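Local coordinates for periplasmic binding protein component of an ABC type zinc uptake transporter (Synechocystis sp., PDB 1PQ4) that binds zinc in the periplasm, probably to deliver it to the ABC-type uptake transporter of which it is the solute-binding component, at residues A[2-7]-A[49-54]; A[182-187]-A[280-285]; A[239-244]-A[257-262]. All blocks are in the same frame, centred on the assembly; numbering follows the deposited sequence.

Interaction 1 of 3, residues A[2-7]-A[49-54]; sequences AMDITV and LSEAEA
The side chain of E53 carries the polar end of this contact. Its CB lies 3.4 Å from the carbonyl O of D4 and also approaches M3 CG. CG stands beside the backbone N (chi1 -72°), and the chain then runs extended, so that the carboxylate reaches back along the first strand. There OE1 accepts the N-H of D4, at 3.0 Å from D4 N, a nearly straight bond (165° at the hydrogen) that meets OE1 from above the carboxylate plane. OE2 points to the M3 methyl, 3.4 Å from CE, where the two side chains cross obliquely. The backbone of E53 grips D4 as well: its N donates to D4 O at 2.8 Å, in the carbonyl plane. An alanine in place of E53 would probably leave the D4 N-H without this acceptor and loosen the M3 packing. The carboxylates of D4 and E53 lie near each other, OD2 to OE1 4.3 Å, which may raise their proton affinity, against the weak, long ion pair of D4 OD1 with R25; a water that donates to D4 OD2 and E51 O may ease the repulsion. T6 N donates to A54 O at 3.0 Å, while L49 CD2 touches T6 OG1. The I5–A54 bridge thus starts the parallel pairing of strands 3-7 and 54-57, central neighbours in a four-stranded alpha/beta sheet of order 2-1-3-4.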
loop_
_atom_site.group_PDB
_atom_site.type_symbol
_atom_site.label_atom_id
_atom_site.label_comp_id
_atom_site.label_asym_id
_atom_site.label_seq_id
_atom_site.Cartn_x
_atom_site.Cartn_y
_atom_site.Cartn_z
ATOM N N ALA A 2 -4.583 -23.949 12.238
ATOM C CA ALA A 2 -4.696 -22.715 11.454
ATOM C C ALA A 2 -4.516 -22.907 9.937
ATOM O O ALA A 2 -3.784 -23.781 9.489
ATOM C CB ALA A 2 -3.691 -21.679 11.946
ATOM N N MET A 3 -5.163 -22.046 9.153
ATOM C CA MET A 3 -5.028 -22.102 7.715
ATOM C C MET A 3 -3.745 -21.337 7.311
ATOM O O MET A 3 -3.522 -20.220 7.756
ATOM C CB MET A 3 -6.231 -21.409 7.109
ATOM C CG MET A 3 -6.438 -21.419 5.637
ATOM S SD MET A 3 -8.291 -21.418 5.396
ATOM C CE MET A 3 -8.629 -22.978 6.109
ATOM N N ASP A 4 -2.914 -21.945 6.474
ATOM C CA ASP A 4 -1.709 -21.285 5.956
ATOM C C ASP A 4 -2.112 -20.437 4.772
ATOM O O ASP A 4 -2.635 -20.951 3.783
ATOM C CB ASP A 4 -0.690 -22.306 5.484
ATOM C CG ASP A 4 0.064 -22.915 6.637
ATOM O OD1 ASP A 4 0.665 -22.133 7.386
ATOM O OD2 ASP A 4 0.041 -24.143 6.806
ATOM N N ILE A 5 -1.814 -19.146 4.868
ATOM C CA ILE A 5 -2.178 -18.178 3.839
ATOM C C ILE A 5 -0.969 -17.339 3.545
ATOM O O ILE A 5 -0.245 -16.931 4.457
ATOM C CB ILE A 5 -3.323 -17.235 4.361
ATOM C CG1 ILE A 5 -4.545 -18.093 4.704
ATOM C CG2 ILE A 5 -3.710 -16.148 3.307
ATOM C CD1 ILE A 5 -5.699 -17.357 5.382
ATOM N N THR A 6 -0.748 -17.085 2.271
ATOM C CA THR A 6 0.355 -16.260 1.860
ATOM C C THR A 6 -0.221 -15.006 1.267
ATOM O O THR A 6 -1.264 -15.008 0.536
ATOM C CB THR A 6 1.246 -17.007 0.818
ATOM O OG1 THR A 6 1.859 -18.143 1.446
ATOM C CG2 THR A 6 2.356 -16.101 0.335
ATOM N N VAL A 7 0.420 -13.888 1.581
ATOM C CA VAL A 7 -0.029 -12.640 0.990
ATOM C C VAL A 7 1.163 -12.007 0.267
ATOM O O VAL A 7 2.309 -12.391 0.502
ATOM C CB VAL A 7 -0.561 -11.650 2.049
ATOM C CG1 VAL A 7 -1.715 -12.317 2.840
ATOM C CG2 VAL A 7 0.592 -11.239 2.983
ATOM N N LEU A 49 5.496 -22.362 -0.871
ATOM C CA LEU A 49 4.112 -22.136 -1.293
ATOM C C LEU A 49 3.269 -23.382 -1.386
ATOM O O LEU A 49 2.031 -23.305 -1.420
ATOM C CB LEU A 49 4.067 -21.438 -2.650
ATOM C CG LEU A 49 3.933 -19.928 -2.698
ATOM C CD1 LEU A 49 3.606 -19.534 -4.162
ATOM C CD2 LEU A 49 2.802 -19.468 -1.735
ATOM N N SER A 50 3.919 -24.544 -1.438
ATOM C CA SER A 50 3.157 -25.777 -1.573
ATOM C C SER A 50 2.270 -26.015 -0.353
ATOM O O SER A 50 1.269 -26.693 -0.454
ATOM C CB SER A 50 4.094 -26.973 -1.825
ATOM O OG SER A 50 4.922 -27.218 -0.709
ATOM N N GLU A 51 2.639 -25.434 0.787
ATOM C CA GLU A 51 1.900 -25.542 2.054
ATOM C C GLU A 51 0.639 -24.657 2.107
ATOM O O GLU A 51 -0.268 -24.880 2.923
ATOM C CB GLU A 51 2.796 -25.040 3.202
ATOM C CG GLU A 51 4.066 -25.825 3.483
ATOM C CD GLU A 51 3.802 -27.013 4.398
ATOM O OE1 GLU A 51 3.171 -26.813 5.464
ATOM O OE2 GLU A 51 4.222 -28.139 4.053
ATOM N N ALA A 52 0.623 -23.611 1.286
ATOM C CA ALA A 52 -0.469 -22.627 1.303
ATOM C C ALA A 52 -1.847 -23.093 0.882
ATOM O O ALA A 52 -2.019 -23.734 -0.147
ATOM C CB ALA A 52 -0.097 -21.445 0.454
ATOM N N GLU A 53 -2.829 -22.732 1.686
ATOM C CA GLU A 53 -4.219 -23.025 1.364
ATOM C C GLU A 53 -4.812 -21.922 0.499
ATOM O O GLU A 53 -5.714 -22.150 -0.334
ATOM C CB GLU A 53 -4.971 -23.221 2.668
ATOM C CG GLU A 53 -4.532 -24.558 3.271
ATOM C CD GLU A 53 -4.907 -24.716 4.697
ATOM O OE1 GLU A 53 -4.010 -24.562 5.562
ATOM O OE2 GLU A 53 -6.106 -24.989 4.947
ATOM N N ALA A 54 -4.311 -20.707 0.687
ATOM C CA ALA A 54 -4.780 -19.596 -0.124
ATOM C C ALA A 54 -3.693 -18.542 -0.283
ATOM O O ALA A 54 -2.706 -18.491 0.463
ATOM C CB ALA A 54 -6.021 -18.980 0.485
HETATM O O HOH W 1 -0.799 -26.245 5.141
#

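Interaction 2 of 3, residues A[182-187]-A[280-285]; sequences GQILQP and VAQKIA
I184 has CG1 beside the backbone N (chi1 -65°), which leaves CG2 anti to that N and aimed at the facing helix; L185, with chi1 at -84° and an eclipsed chi2 of -2°, turns both its methyls to the same neighbour. The methyl CG2 of I184 sits across A281 and A285, 3.9 Å from CB of A281 and equally far from CB of A285, residues one turn apart. It also rests against the backbone, 3.7 Å from A281 O. L185 flanks A281 with CD1 3.6 Å from A281 O and CD2 4.0 Å from A281 CB, so both branched side chains touch the one alanine methyl. This is helix-to-helix packing, in which branched side chains at the C-terminal end of the long helix 160-185 pack on the alanines of helix 273-288; the approach is close, with the CA atoms of L185 and A285 6.2 Å apart. No hydrogen bond crosses; A281 O is already taken by the N-H of A285. L185 also packs on Y207 and L209, while I284 starts out facing helix 160-185, its CG2 4.3 Å from L185 CD1, but its tip turns to F242 and L266. At the outer margin, the aliphatic CG of Q282 passes 4.3 Å from I184 CD1.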
loop_
_atom_site.group_PDB
_atom_site.type_symbol
_atom_site.label_atom_id
_atom_site.label_comp_id
_atom_site.label_asym_id
_atom_site.label_seq_id
_atom_site.Cartn_x
_atom_site.Cartn_y
_atom_site.Cartn_z
ATOM N N GLY A 182 -8.757 12.161 8.545
ATOM C CA GLY A 182 -9.411 13.329 7.979
ATOM C C GLY A 182 -9.271 14.545 8.898
ATOM O O GLY A 182 -9.116 15.673 8.422
ATOM N N GLN A 183 -9.312 14.330 10.215
ATOM C CA GLN A 183 -9.180 15.439 11.160
ATOM C C GLN A 183 -7.753 16.035 11.081
ATOM O O GLN A 183 -7.556 17.245 11.110
ATOM C CB GLN A 183 -9.466 14.967 12.586
ATOM C CG GLN A 183 -10.939 14.645 12.803
ATOM C CD GLN A 183 -11.285 14.301 14.242
ATOM O OE1 GLN A 183 -10.687 13.403 14.848
ATOM N NE2 GLN A 183 -12.273 15.012 14.795
ATOM N N ILE A 184 -6.769 15.167 10.994
ATOM C CA ILE A 184 -5.380 15.602 10.857
ATOM C C ILE A 184 -5.167 16.393 9.568
ATOM O O ILE A 184 -4.524 17.435 9.584
ATOM C CB ILE A 184 -4.427 14.364 10.859
ATOM C CG1 ILE A 184 -4.501 13.693 12.226
ATOM C CG2 ILE A 184 -2.980 14.762 10.461
ATOM C CD1 ILE A 184 -3.943 12.276 12.267
ATOM N N LEU A 185 -5.731 15.927 8.447
ATOM C CA LEU A 185 -5.480 16.571 7.159
ATOM C C LEU A 185 -6.435 17.644 6.663
ATOM O O LEU A 185 -6.067 18.427 5.799
ATOM C CB LEU A 185 -5.407 15.484 6.057
ATOM C CG LEU A 185 -4.203 14.627 5.647
ATOM C CD1 LEU A 185 -2.986 14.966 6.425
ATOM C CD2 LEU A 185 -4.551 13.144 5.702
ATOM N N GLN A 186 -7.659 17.710 7.158
ATOM C CA GLN A 186 -8.538 18.723 6.569
ATOM C C GLN A 186 -8.166 20.207 6.690
ATOM O O GLN A 186 -8.408 20.961 5.751
ATOM C CB GLN A 186 -9.992 18.525 7.014
ATOM C CG GLN A 186 -10.649 17.229 6.461
ATOM C CD GLN A 186 -10.192 16.819 5.033
ATOM O OE1 GLN A 186 -9.049 16.378 4.825
ATOM N NE2 GLN A 186 -11.095 16.957 4.057
ATOM N N PRO A 187 -7.499 20.625 7.789
ATOM C CA PRO A 187 -7.163 22.050 7.911
ATOM C C PRO A 187 -5.950 22.584 7.144
ATOM O O PRO A 187 -5.724 23.771 7.122
ATOM C CB PRO A 187 -7.025 22.228 9.427
ATOM C CG PRO A 187 -6.358 20.939 9.844
ATOM C CD PRO A 187 -7.091 19.882 8.999
ATOM N N VAL A 280 2.077 8.900 8.714
ATOM C CA VAL A 280 2.168 9.523 7.393
ATOM C C VAL A 280 1.385 10.814 7.326
ATOM O O VAL A 280 1.874 11.861 6.824
ATOM C CB VAL A 280 1.678 8.558 6.237
ATOM C CG1 VAL A 280 1.561 9.321 4.914
ATOM C CG2 VAL A 280 2.721 7.428 6.067
ATOM N N ALA A 281 0.174 10.758 7.850
ATOM C CA ALA A 281 -0.686 11.931 7.836
ATOM C C ALA A 281 -0.047 13.075 8.680
ATOM O O ALA A 281 -0.040 14.243 8.278
ATOM C CB ALA A 281 -2.085 11.551 8.410
ATOM N N GLN A 282 0.465 12.721 9.851
ATOM C CA GLN A 282 1.117 13.728 10.705
ATOM C C GLN A 282 2.347 14.318 10.010
ATOM O O GLN A 282 2.625 15.537 10.128
ATOM C CB GLN A 282 1.518 13.091 12.031
ATOM C CG GLN A 282 0.283 12.724 12.809
ATOM C CD GLN A 282 0.600 11.910 14.038
ATOM O OE1 GLN A 282 1.552 11.109 14.041
ATOM N NE2 GLN A 282 -0.210 12.082 15.086
ATOM N N LYS A 283 3.104 13.464 9.306
ATOM C CA LYS A 283 4.260 13.993 8.561
ATOM C C LYS A 283 3.857 14.969 7.503
ATOM O O LYS A 283 4.502 16.010 7.281
ATOM C CB LYS A 283 5.057 12.864 7.903
ATOM C CG LYS A 283 6.063 12.271 8.877
ATOM C CD LYS A 283 6.831 11.096 8.331
ATOM C CE LYS A 283 7.800 10.613 9.446
ATOM N NZ LYS A 283 8.330 9.265 9.116
ATOM N N ILE A 284 2.769 14.657 6.817
ATOM C CA ILE A 284 2.325 15.556 5.773
ATOM C C ILE A 284 1.803 16.839 6.389
ATOM O O ILE A 284 2.063 17.931 5.881
ATOM C CB ILE A 284 1.231 14.897 4.899
ATOM C CG1 ILE A 284 1.892 13.854 3.982
ATOM C CG2 ILE A 284 0.512 15.953 4.051
ATOM C CD1 ILE A 284 2.846 12.817 4.570
ATOM N N ALA A 285 1.045 16.701 7.468
ATOM C CA ALA A 285 0.514 17.900 8.119
ATOM C C ALA A 285 1.686 18.777 8.629
ATOM O O ALA A 285 1.680 20.001 8.476
ATOM C CB ALA A 285 -0.403 17.510 9.299
#

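Interaction 3 of 3, residues A[239-244]-A[257-262]; sequences TMVFGE and AEIGAG
The close part of this contact is built from backbone, the A261 methyl and the M240 thioether. V241 N donates to G262 O at 2.8 Å, with the donor in the carbonyl plane. The companion bond, from G262 N to T239 O at 3.1 Å, is less regular: the donor stands above the carbonyl plane of T239, and the C=O...N angle falls to 137°. Both bonds bracket M240, which makes the pair a parallel bridge between M240 and G262. The methyl of A261 presses on the carbonyl of T239, its CB 3.2 Å from T239 O. On the M240 side, CG is anti to the backbone N (chi1 -164°) and the chain bends at chi2 and chi3, bringing SD over the glycine, 3.6 Å from G262 C. A CB on G262 would come tight against that sulfur, so the missing side chain is what lets the thioether lie there. M240 CG also lies over one face of the F242 ring, toward its rim.

The looser side is apolar. V241 CG2 stands 4.1 Å from A261 CB, and I259 CD1 is more distant still from V241 CG2, at 4.4 Å. Next to I259, exposed G260 leaves helical backbone angles with a positive phi (72°). Helix 250-259 lies within a beta-alpha-beta crossover, strand 240-244 to strand 262-266. The chemistry implies that two backbone bonds, one in plane and one skewed, begin the strand pairing, which V241 and G243 continue to E264 and L266; within this contact the apolar side chains touch loosely, while V241 also packs on S252, I255 and A256.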
loop_
_atom_site.group_PDB
_atom_site.type_symbol
_atom_site.label_atom_id
_atom_site.label_comp_id
_atom_site.label_asym_id
_atom_site.label_seq_id
_atom_site.Cartn_x
_atom_site.Cartn_y
_atom_site.Cartn_z
ATOM N N THR A 239 7.778 22.602 2.021
ATOM C CA THR A 239 8.674 22.549 3.169
ATOM C C THR A 239 9.446 21.258 3.402
ATOM O O THR A 239 10.424 21.216 4.161
ATOM C CB THR A 239 7.815 22.837 4.438
ATOM O OG1 THR A 239 7.863 24.243 4.725
ATOM C CG2 THR A 239 8.253 22.001 5.671
ATOM N N MET A 240 8.995 20.194 2.760
ATOM C CA MET A 240 9.596 18.915 3.002
ATOM C C MET A 240 9.515 18.088 1.757
ATOM O O MET A 240 8.617 18.287 0.936
ATOM C CB MET A 240 8.830 18.239 4.120
ATOM C CG MET A 240 9.518 17.089 4.766
ATOM S SD MET A 240 10.505 17.742 6.088
ATOM C CE MET A 240 9.228 18.667 6.998
ATOM N N VAL A 241 10.459 17.178 1.588
ATOM C CA VAL A 241 10.411 16.318 0.417
ATOM C C VAL A 241 10.419 14.918 0.996
ATOM O O VAL A 241 11.216 14.619 1.894
ATOM C CB VAL A 241 11.620 16.507 -0.518
ATOM C CG1 VAL A 241 11.507 15.560 -1.696
ATOM C CG2 VAL A 241 11.667 17.959 -0.997
ATOM N N PHE A 242 9.499 14.074 0.527
ATOM C CA PHE A 242 9.435 12.737 1.067
ATOM C C PHE A 242 10.073 11.744 0.131
ATOM O O PHE A 242 10.040 11.904 -1.076
ATOM C CB PHE A 242 7.990 12.353 1.303
ATOM C CG PHE A 242 7.328 13.190 2.318
ATOM C CD1 PHE A 242 6.466 14.214 1.938
ATOM C CD2 PHE A 242 7.576 12.973 3.664
ATOM C CE1 PHE A 242 5.851 15.022 2.894
ATOM C CE2 PHE A 242 6.946 13.788 4.643
ATOM C CZ PHE A 242 6.090 14.805 4.245
ATOM N N GLY A 243 10.681 10.733 0.722
ATOM C CA GLY A 243 11.287 9.667 -0.066
ATOM C C GLY A 243 10.684 8.415 0.539
ATOM O O GLY A 243 9.921 8.476 1.502
ATOM N N GLU A 244 11.011 7.275 -0.014
ATOM C CA GLU A 244 10.465 6.022 0.488
ATOM C C GLU A 244 11.635 5.103 0.764
ATOM O O GLU A 244 12.649 5.150 0.045
ATOM C CB GLU A 244 9.522 5.420 -0.572
ATOM C CG GLU A 244 8.139 5.925 -0.448
ATOM C CD GLU A 244 7.695 6.801 -1.598
ATOM O OE1 GLU A 244 8.560 7.526 -2.169
ATOM O OE2 GLU A 244 6.463 6.760 -1.897
ATOM N N ALA A 257 17.685 19.957 -0.843
ATOM C CA ALA A 257 18.822 20.873 -0.649
ATOM C C ALA A 257 18.694 22.107 -1.532
ATOM O O ALA A 257 19.138 23.196 -1.165
ATOM C CB ALA A 257 20.151 20.146 -0.960
ATOM N N GLU A 258 18.134 21.926 -2.719
ATOM C CA GLU A 258 17.977 23.025 -3.673
ATOM C C GLU A 258 16.831 23.968 -3.418
ATOM O O GLU A 258 16.917 25.148 -3.765
ATOM C CB GLU A 258 17.830 22.475 -5.080
ATOM C CG GLU A 258 19.129 22.064 -5.711
ATOM C CD GLU A 258 19.641 23.128 -6.642
ATOM O OE1 GLU A 258 19.418 24.318 -6.326
ATOM O OE2 GLU A 258 20.255 22.773 -7.676
ATOM N N ILE A 259 15.737 23.470 -2.842
ATOM C CA ILE A 259 14.593 24.352 -2.597
ATOM C C ILE A 259 14.399 24.703 -1.145
ATOM O O ILE A 259 13.350 25.214 -0.798
ATOM C CB ILE A 259 13.277 23.753 -3.093
ATOM C CG1 ILE A 259 12.844 22.615 -2.151
ATOM C CG2 ILE A 259 13.450 23.269 -4.529
ATOM C CD1 ILE A 259 11.412 22.129 -2.348
ATOM N N GLY A 260 15.385 24.412 -0.296
ATOM C CA GLY A 260 15.261 24.776 1.098
ATOM C C GLY A 260 14.285 23.990 1.953
ATOM O O GLY A 260 13.638 24.583 2.817
ATOM N N ALA A 261 14.193 22.667 1.740
ATOM C CA ALA A 261 13.295 21.793 2.526
ATOM C C ALA A 261 14.037 20.703 3.317
ATOM O O ALA A 261 15.239 20.531 3.167
ATOM C CB ALA A 261 12.293 21.126 1.579
ATOM N N GLY A 262 13.304 19.958 4.140
ATOM C CA GLY A 262 13.869 18.843 4.891
ATOM C C GLY A 262 13.501 17.519 4.151
ATOM O O GLY A 262 12.780 17.578 3.150
#

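Overall arrangement
Interaction 1 comes first along the chain, both its segments preceding those of the others, and both segments of interaction 3 fall between the two of interaction 2. Interaction 1 belongs to the four-stranded sheet, its centre 37 Å from that of interaction 2 and 42 Å from that of interaction 3. Interactions 2 and 3 are 18 Å apart between centres and touch: F242 CZ of strand 240-244 meets I284 CD1 of helix 273-288 at 3.8 Å. That helix therefore joins the strand pair to the long helix 160-185. Interaction 1 and the other two lie on opposite sides of the chain's centre; as in other solute-binding proteins of this family, the zinc site of H37, H133 and H197 probably lies between two lobes.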